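Local atomic coordinates of ribosomal protein s2-related protein (Deinococcus radiodurans, PDB entry 2JH3), a protein that binds a [4Fe-4S] cluster and may act as a sirohydrochlorin ferrochelatase, inserting iron into the tetrapyrrole precursor of sirohaem. Residues A[120-131]-A[160-170]. Residues are numbered along the deposited sequence; the frame is centred on the assembly and turned at random.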
loop_
_atom_site.group_PDB
_atom_site.type_symbol
_atom_site.label_atom_id
_atom_site.label_comp_id
_atom_site.label_asym_id
_atom_site.label_seq_id
_atom_site.Cartn_x
_atom_site.Cartn_y
_atom_site.Cartn_z
ATOM N N PRO A 120 21.359 -15.035 -36.186
ATOM C CA PRO A 120 20.741 -15.439 -37.472
ATOM C C PRO A 120 19.638 -16.463 -37.390
ATOM O O PRO A 120 18.762 -16.484 -38.277
ATOM C CB PRO A 120 21.918 -15.896 -38.327
ATOM C CG PRO A 120 23.087 -16.150 -37.349
ATOM C CD PRO A 120 22.832 -15.188 -36.194
ATOM N N GLY A 121 19.620 -17.265 -36.326
ATOM C CA GLY A 121 18.520 -18.142 -36.019
ATOM C C GLY A 121 17.156 -17.471 -35.927
ATOM O O GLY A 121 16.126 -18.141 -35.989
ATOM N N MET A 122 17.130 -16.163 -35.730
ATOM C CA MET A 122 15.858 -15.464 -35.597
ATOM C C MET A 122 15.053 -15.497 -36.899
ATOM O O MET A 122 13.858 -15.447 -36.862
ATOM C CB MET A 122 16.074 -14.018 -35.087
ATOM C CG MET A 122 16.216 -13.869 -33.504
ATOM S SD MET A 122 14.912 -14.725 -32.545
ATOM C CE MET A 122 13.480 -13.834 -33.239
ATOM N N ALA A 123 15.708 -15.529 -38.043
ATOM C CA ALA A 123 15.015 -15.753 -39.368
ATOM C C ALA A 123 14.148 -17.021 -39.419
ATOM O O ALA A 123 13.000 -17.015 -39.938
ATOM C CB ALA A 123 16.040 -15.759 -40.460
ATOM N N ASP A 124 14.683 -18.125 -38.865
ATOM C CA ASP A 124 13.923 -19.374 -38.706
ATOM C C ASP A 124 12.742 -19.265 -37.800
ATOM O O ASP A 124 11.668 -19.877 -38.054
ATOM C CB ASP A 124 14.818 -20.452 -38.071
ATOM C CG ASP A 124 16.056 -20.724 -38.873
ATOM O OD1 ASP A 124 15.915 -21.148 -40.038
ATOM O OD2 ASP A 124 17.183 -20.489 -38.369
ATOM N N ALA A 125 12.931 -18.556 -36.678
ATOM C CA ALA A 125 11.833 -18.326 -35.733
ATOM C C ALA A 125 10.722 -17.451 -36.377
ATOM O O ALA A 125 9.564 -17.696 -36.193
ATOM C CB ALA A 125 12.373 -17.690 -34.418
ATOM N N ILE A 126 11.127 -16.420 -37.109
ATOM C CA ILE A 126 10.202 -15.560 -37.856
ATOM C C ILE A 126 9.404 -16.371 -38.907
ATOM O O ILE A 126 8.181 -16.374 -38.861
ATOM C CB ILE A 126 10.975 -14.456 -38.597
ATOM C CG1 ILE A 126 11.535 -13.423 -37.609
ATOM C CG2 ILE A 126 10.053 -13.801 -39.715
ATOM C CD1 ILE A 126 12.622 -12.487 -38.213
ATOM N N ALA A 127 10.108 -17.085 -39.794
ATOM C CA ALA A 127 9.465 -18.056 -40.731
ATOM C C ALA A 127 8.532 -19.035 -40.056
ATOM O O ALA A 127 7.396 -19.302 -40.524
ATOM C CB ALA A 127 10.501 -18.762 -41.598
ATOM N N ALA A 128 8.919 -19.543 -38.908
ATOM C CA ALA A 128 8.056 -20.531 -38.281
ATOM C C ALA A 128 6.764 -19.929 -37.801
ATOM O O ALA A 128 5.689 -20.508 -37.987
ATOM C CB ALA A 128 8.758 -21.190 -37.164
ATOM N N GLN A 129 6.859 -18.776 -37.150
ATOM C CA GLN A 129 5.686 -18.022 -36.717
ATOM C C GLN A 129 4.820 -17.674 -37.955
ATOM O O GLN A 129 3.595 -17.759 -37.895
ATOM C CB GLN A 129 6.154 -16.780 -35.958
ATOM C CG GLN A 129 5.124 -15.846 -35.417
ATOM C CD GLN A 129 4.064 -16.521 -34.593
ATOM O OE1 GLN A 129 4.031 -16.379 -33.395
ATOM N NE2 GLN A 129 3.159 -17.237 -35.249
ATOM N N ALA A 130 5.454 -17.285 -39.050
ATOM C CA ALA A 130 4.718 -16.916 -40.264
ATOM C C ALA A 130 3.884 -18.119 -40.735
ATOM O O ALA A 130 2.660 -18.011 -40.946
ATOM C CB ALA A 130 5.679 -16.472 -41.344
ATOM N N ARG A 131 4.543 -19.278 -40.829
ATOM C CA ARG A 131 3.884 -20.494 -41.327
ATOM C C ARG A 131 2.780 -20.900 -40.424
ATOM O O ARG A 131 1.720 -21.296 -40.893
ATOM C CB ARG A 131 4.883 -21.623 -41.485
ATOM C CG ARG A 131 5.872 -21.367 -42.593
ATOM C CD ARG A 131 6.764 -22.570 -42.854
ATOM N NE ARG A 131 7.488 -23.011 -41.653
ATOM C CZ ARG A 131 8.797 -22.844 -41.403
ATOM N NH1 ARG A 131 9.623 -22.250 -42.266
ATOM N NH2 ARG A 131 9.292 -23.302 -40.245
ATOM N N HIS A 160 17.941 -9.858 -41.001
ATOM C CA HIS A 160 17.074 -11.013 -41.134
ATOM C C HIS A 160 16.101 -10.962 -42.322
ATOM O O HIS A 160 15.789 -12.014 -42.912
ATOM C CB HIS A 160 16.252 -11.195 -39.868
ATOM C CG HIS A 160 17.110 -11.384 -38.664
ATOM N ND1 HIS A 160 16.946 -10.661 -37.493
ATOM C CD2 HIS A 160 18.238 -12.106 -38.510
ATOM C CE1 HIS A 160 17.919 -10.987 -36.652
ATOM N NE2 HIS A 160 18.715 -11.859 -37.245
ATOM N N ALA A 161 15.541 -9.770 -42.569
ATOM C CA ALA A 161 14.587 -9.595 -43.695
ATOM C C ALA A 161 15.299 -10.026 -44.993
ATOM O O ALA A 161 14.745 -10.804 -45.776
ATOM C CB ALA A 161 14.091 -8.169 -43.743
ATOM N N GLN A 162 16.574 -9.663 -45.128
ATOM C CA GLN A 162 17.333 -10.075 -46.334
ATOM C C GLN A 162 17.650 -11.583 -46.413
ATOM O O GLN A 162 17.517 -12.179 -47.478
ATOM C CB GLN A 162 18.566 -9.225 -46.529
ATOM C CG GLN A 162 19.391 -9.609 -47.791
ATOM C CD GLN A 162 18.653 -9.416 -49.147
ATOM O OE1 GLN A 162 17.640 -8.724 -49.248
ATOM N NE2 GLN A 162 19.210 -10.011 -50.193
ATOM N N ALA A 163 17.992 -12.231 -45.293
ATOM C CA ALA A 163 18.152 -13.666 -45.311
ATOM C C ALA A 163 16.865 -14.388 -45.689
ATOM O O ALA A 163 16.888 -15.505 -46.238
ATOM C CB ALA A 163 18.613 -14.157 -43.942
ATOM N N LEU A 164 15.717 -13.832 -45.332
ATOM C CA LEU A 164 14.487 -14.562 -45.579
ATOM C C LEU A 164 14.082 -14.427 -47.049
ATOM O O LEU A 164 13.372 -15.310 -47.581
ATOM C CB LEU A 164 13.377 -14.087 -44.661
ATOM C CG LEU A 164 13.447 -14.532 -43.188
ATOM C CD1 LEU A 164 12.665 -13.508 -42.347
ATOM C CD2 LEU A 164 12.944 -15.961 -42.988
ATOM N N ARG A 165 14.510 -13.334 -47.690
ATOM C CA ARG A 165 14.316 -13.152 -49.132
ATOM C C ARG A 165 15.094 -14.255 -49.856
ATOM O O ARG A 165 14.527 -15.038 -50.629
ATOM C CB ARG A 165 14.782 -11.770 -49.586
ATOM C CG ARG A 165 13.861 -10.670 -49.183
ATOM C CD ARG A 165 14.442 -9.314 -49.535
ATOM N NE ARG A 165 13.675 -8.285 -48.863
ATOM C CZ ARG A 165 14.157 -7.372 -48.025
ATOM N NH1 ARG A 165 15.440 -7.289 -47.755
ATOM N NH2 ARG A 165 13.327 -6.507 -47.430
ATOM N N GLU A 166 16.361 -14.400 -49.501
ATOM C CA GLU A 166 17.190 -15.433 -50.141
ATOM C C GLU A 166 16.654 -16.854 -49.940
ATOM O O GLU A 166 16.510 -17.610 -50.905
ATOM C CB GLU A 166 18.624 -15.279 -49.707
ATOM C CG GLU A 166 18.958 -13.830 -49.393
ATOM C CD GLU A 166 20.186 -13.326 -50.075
ATOM O OE1 GLU A 166 20.164 -13.352 -51.326
ATOM O OE2 GLU A 166 21.128 -12.865 -49.367
ATOM N N ARG A 167 16.293 -17.243 -48.733
ATOM C CA ARG A 167 15.568 -18.513 -48.598
ATOM C C ARG A 167 14.392 -18.687 -49.613
ATOM O O ARG A 167 14.187 -19.775 -50.160
ATOM C CB ARG A 167 15.001 -18.667 -47.205
ATOM C CG ARG A 167 16.041 -18.835 -46.149
ATOM C CD ARG A 167 15.644 -18.043 -44.916
ATOM N NE ARG A 167 16.452 -18.422 -43.776
ATOM C CZ ARG A 167 16.054 -19.255 -42.821
ATOM N NH1 ARG A 167 14.825 -19.817 -42.796
ATOM N NH2 ARG A 167 16.923 -19.522 -41.865
ATOM N N GLY A 168 13.602 -17.626 -49.823
ATOM C CA GLY A 168 12.573 -17.628 -50.877
ATOM C C GLY A 168 11.311 -18.394 -50.591
ATOM O O GLY A 168 10.457 -18.543 -51.452
ATOM N N GLN A 169 11.108 -18.845 -49.380
ATOM C CA GLN A 169 9.873 -19.568 -49.105
ATOM C C GLN A 169 8.605 -18.710 -49.315
ATOM O O GLN A 169 7.469 -19.249 -49.435
ATOM C CB GLN A 169 9.904 -20.109 -47.679
ATOM C CG GLN A 169 8.968 -21.305 -47.453
ATOM C CD GLN A 169 8.912 -21.771 -45.974
ATOM O OE1 GLN A 169 9.114 -20.978 -45.032
ATOM N NE2 GLN A 169 8.624 -23.071 -45.775
ATOM N N PHE A 170 8.784 -17.386 -49.314
ATOM C CA PHE A 170 7.653 -16.449 -49.349
ATOM C C PHE A 170 7.748 -15.629 -50.601
ATOM O O PHE A 170 8.827 -15.468 -51.171
ATOM C CB PHE A 170 7.617 -15.512 -48.090
ATOM C CG PHE A 170 7.454 -16.262 -46.780
ATOM C CD1 PHE A 170 8.563 -16.633 -46.041
ATOM C CD2 PHE A 170 6.195 -16.606 -46.314
ATOM C CE1 PHE A 170 8.421 -17.341 -44.904
ATOM C CE2 PHE A 170 6.047 -17.339 -45.152
ATOM C CZ PHE A 170 7.181 -17.716 -44.455
#
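Leu164 sits at the apolar centre, where it reaches from helix 155-167 into the alanine-rich side of helix 122-133. Its CD1 meets Ile126 CG2 at 3.7 Å, while CD2 packs on the methyl of Ala127 and also against the backbone carbonyl oxygen of Ala123, whose CB touches Leu164 CG. The axes of the helical segments 122-131 and 160-167 come within 9.5 Å and cross at -66°. Ile126 CG2, anti to the backbone N, faces Leu164, while the other branch ends with CD1 beside His160 CB. Where the helices begin to diverge, Phe170 follows the turn at Gly168 and fills the wedge: its ring edge meets Ala127 CB, and CZ lies 3.7 Å from Ala130 CB. At the opposite end, the His160 ring takes Met122 CB over one face in a CH-pi contact, 4.1 Å from the ring centroid. Ile126 and Leu164 also rest on Leu145 of strand 144-149, so both helices cover the parallel sheet that contains this strand, in a chelatase-like domain.

Two arginines close the outer edge. Arg167 and Asp124 form a salt bridge, NH2 donating to OD1 at 2.6 Å and 167°, in the guanidinium plane but from above the carboxylate plane; NH1 adds a weak bond to the same oxygen, and Ala123 CB lies over one guanidinium face. Arg131, bent at chi3, sends NH1 to a lone pair of Gln169 OE1 at 3.1 Å, the guanidinium and amide planes 67° apart. Asp124 probably offsets charge where Arg131 and Arg167 come near each other, whereas neutral Gln169 accepts a directional bond; both pairs tie the helices together outside their apolar centre.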